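Long-range contact in cellobiose 2-epimerase (Spirochaeta thermophila DSM 6192, PDB 5ZIG), which probably catalyses the reversible epimerization of cellobiose to 4-O-beta-D-glucopyranosyl-D-mannose: residues A61-T66 with W380-H385. Residues are numbered along the deposited sequence; the frame is centred on the assembly and turned at random.
Sequences ARHLWT and WKASYH
R62 and Y384 carry much of this buried contact, which covers 481 Å² in all. The arginine runs extended from CG to NE along the tyrosine (chi2 180°), CB resting 3.7 Å from Y384 CB. Further out, R62 NE comes within 3.5 Å of Y384 CD2. Guanidinium and ring planes lie only 29° apart, and Y384 CE2 sits 3.7 Å above the guanidinium plane, toward its rim. An alanine at R62 would probably open a gap beside the Y384 ring and take from a nearby water its arginine partner. Among the rings, Y384 turns its edge to the face of the W65 six-membered ring, an edge-to-face pair with centroids 5.6 Å apart and planes at 84°. A382 CB sits over the face of the H63 ring, 3.9 Å from its centroid, a CH-pi contact. Polar bonding centres on S383 OG: H63 ND1 shares a hydrogen bond with it at 3.0 Å. The T66 OG1–S383 OG bond, 2.8 Å, is weak, and its proton could instead serve R62 O within its own helix. The water accepts from A382 N and, weakly, from R62 NH1 and H385 N, so it links the segments only weakly. Y384 OH bonds E199, and H385 ND1 bonds E320. About 8 Å from the chain's centre, helix 57-73 thus meets the start of helix 384-402, the last helix of this (α/α)6 barrel; R62 also touches helix 119-136, W65 stacks on Y127, and T66 and S383 reach helix 7-31.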
loop_
_atom_site.group_PDB
_atom_site.type_symbol
_atom_site.label_atom_id
_atom_site.label_comp_id
_atom_site.label_asym_id
_atom_site.label_seq_id
_atom_site.Cartn_x
_atom_site.Cartn_y
_atom_site.Cartn_z
ATOM N N ALA A 61 11.669 -1.162 0.213
ATOM C CA ALA A 61 10.957 -1.631 -0.973
ATOM C C ALA A 61 9.949 -0.593 -1.465
ATOM O O ALA A 61 9.754 -0.433 -2.676
ATOM C CB ALA A 61 10.263 -2.957 -0.675
ATOM N N ARG A 62 9.304 0.123 -0.543
ATOM C CA ARG A 62 8.403 1.208 -0.943
ATOM C C ARG A 62 9.146 2.286 -1.728
ATOM O O ARG A 62 8.650 2.758 -2.759
ATOM C CB ARG A 62 7.712 1.795 0.284
ATOM C CG ARG A 62 6.605 0.878 0.806
ATOM C CD ARG A 62 5.907 1.433 2.022
ATOM N NE ARG A 62 4.840 0.548 2.492
ATOM C CZ ARG A 62 4.061 0.814 3.542
ATOM N NH1 ARG A 62 4.210 1.951 4.215
ATOM N NH2 ARG A 62 3.110 -0.034 3.900
ATOM N N HIS A 63 10.352 2.661 -1.281
ATOM C CA HIS A 63 11.134 3.639 -2.034
ATOM C C HIS A 63 11.554 3.089 -3.388
ATOM O O HIS A 63 11.544 3.819 -4.389
ATOM C CB HIS A 63 12.354 4.084 -1.230
ATOM C CG HIS A 63 12.013 4.953 -0.058
ATOM N ND1 HIS A 63 11.070 5.959 -0.122
ATOM C CD2 HIS A 63 12.464 4.941 1.221
ATOM C CE1 HIS A 63 10.970 6.543 1.063
ATOM N NE2 HIS A 63 11.815 5.950 1.891
ATOM N N LEU A 64 11.929 1.802 -3.446
ATOM C CA LEU A 64 12.201 1.186 -4.742
ATOM C C LEU A 64 10.985 1.276 -5.663
ATOM O O LEU A 64 11.110 1.651 -6.835
ATOM C CB LEU A 64 12.624 -0.273 -4.573
ATOM C CG LEU A 64 12.915 -0.916 -5.952
ATOM C CD1 LEU A 64 13.928 -0.080 -6.740
ATOM C CD2 LEU A 64 13.367 -2.400 -5.894
ATOM N N TRP A 65 9.803 0.905 -5.156
ATOM C CA TRP A 65 8.600 0.974 -5.980
ATOM C C TRP A 65 8.330 2.413 -6.400
ATOM O O TRP A 65 8.100 2.691 -7.579
ATOM C CB TRP A 65 7.389 0.383 -5.241
ATOM C CG TRP A 65 6.098 0.375 -6.079
ATOM C CD1 TRP A 65 5.632 -0.648 -6.865
ATOM C CD2 TRP A 65 5.127 1.435 -6.188
ATOM N NE1 TRP A 65 4.442 -0.291 -7.451
ATOM C CE2 TRP A 65 4.108 0.980 -7.049
ATOM C CE3 TRP A 65 5.016 2.713 -5.624
ATOM C CZ2 TRP A 65 3.004 1.768 -7.386
ATOM C CZ3 TRP A 65 3.906 3.499 -5.965
ATOM C CH2 TRP A 65 2.919 3.015 -6.824
ATOM N N THR A 66 8.428 3.351 -5.457
ATOM C CA THR A 66 8.091 4.738 -5.768
ATOM C C THR A 66 8.961 5.284 -6.899
ATOM O O THR A 66 8.443 5.839 -7.874
ATOM C CB THR A 66 8.209 5.601 -4.513
ATOM O OG1 THR A 66 7.097 5.337 -3.646
ATOM C CG2 THR A 66 8.230 7.093 -4.871
ATOM N N TRP A 380 7.432 2.702 9.050
ATOM C CA TRP A 380 6.019 2.661 8.728
ATOM C C TRP A 380 5.594 3.731 7.733
ATOM O O TRP A 380 4.483 3.650 7.195
ATOM C CB TRP A 380 5.195 2.785 10.015
ATOM C CG TRP A 380 5.195 1.533 10.848
ATOM C CD1 TRP A 380 4.594 0.340 10.541
ATOM C CD2 TRP A 380 5.831 1.345 12.122
ATOM N NE1 TRP A 380 4.810 -0.571 11.548
ATOM C CE2 TRP A 380 5.565 0.020 12.530
ATOM C CE3 TRP A 380 6.594 2.169 12.960
ATOM C CZ2 TRP A 380 6.034 -0.498 13.740
ATOM C CZ3 TRP A 380 7.053 1.656 14.159
ATOM C CH2 TRP A 380 6.776 0.335 14.538
ATOM N N LYS A 381 6.432 4.725 7.453
ATOM C CA LYS A 381 6.058 5.708 6.456
ATOM C C LYS A 381 7.213 5.924 5.495
ATOM O O LYS A 381 8.313 6.320 5.895
ATOM C CB LYS A 381 5.597 7.006 7.107
ATOM C CG LYS A 381 5.443 8.185 6.156
ATOM C CD LYS A 381 4.918 9.386 6.925
ATOM C CE LYS A 381 4.524 10.532 5.971
ATOM N NZ LYS A 381 5.716 11.343 5.655
ATOM N N ALA A 382 6.952 5.642 4.230
ATOM C CA ALA A 382 7.900 5.866 3.158
ATOM C C ALA A 382 7.228 6.725 2.093
ATOM O O ALA A 382 6.385 7.566 2.411
ATOM C CB ALA A 382 8.387 4.529 2.586
ATOM N N SER A 383 7.612 6.550 0.863
ATOM C CA SER A 383 7.096 7.336 -0.213
ATOM C C SER A 383 6.022 6.709 -1.101
ATOM O O SER A 383 5.708 7.258 -2.069
ATOM C CB SER A 383 8.241 7.780 -1.079
ATOM O OG SER A 383 8.720 6.753 -1.823
ATOM N N TYR A 384 5.455 5.593 -0.689
ATOM C CA TYR A 384 4.500 4.836 -1.457
ATOM C C TYR A 384 3.026 5.217 -1.452
ATOM O O TYR A 384 2.497 5.421 -2.464
ATOM C CB TYR A 384 4.726 3.348 -1.190
ATOM C CG TYR A 384 3.567 2.444 -1.168
ATOM C CD1 TYR A 384 3.162 1.775 -2.288
ATOM C CD2 TYR A 384 2.945 2.191 -0.017
ATOM C CE1 TYR A 384 2.121 0.892 -2.241
ATOM C CE2 TYR A 384 1.937 1.305 0.060
ATOM C CZ TYR A 384 1.513 0.651 -1.053
ATOM O OH TYR A 384 0.496 -0.210 -0.888
ATOM N N HIS A 385 2.394 5.316 -0.323
ATOM C CA HIS A 385 0.989 5.615 -0.264
ATOM C C HIS A 385 0.613 6.917 -1.014
ATOM O O HIS A 385 -0.252 6.914 -1.849
ATOM C CB HIS A 385 0.521 5.624 1.181
ATOM C CG HIS A 385 0.228 4.273 1.768
ATOM N ND1 HIS A 385 -0.873 3.533 1.442
ATOM C CD2 HIS A 385 0.874 3.562 2.710
ATOM C CE1 HIS A 385 -0.886 2.424 2.138
ATOM N NE2 HIS A 385 0.154 2.422 2.925
HETATM O O HOH W 1 4.383 4.770 2.476
HETATM O O HOH W 2 1.323 1.992 5.999
#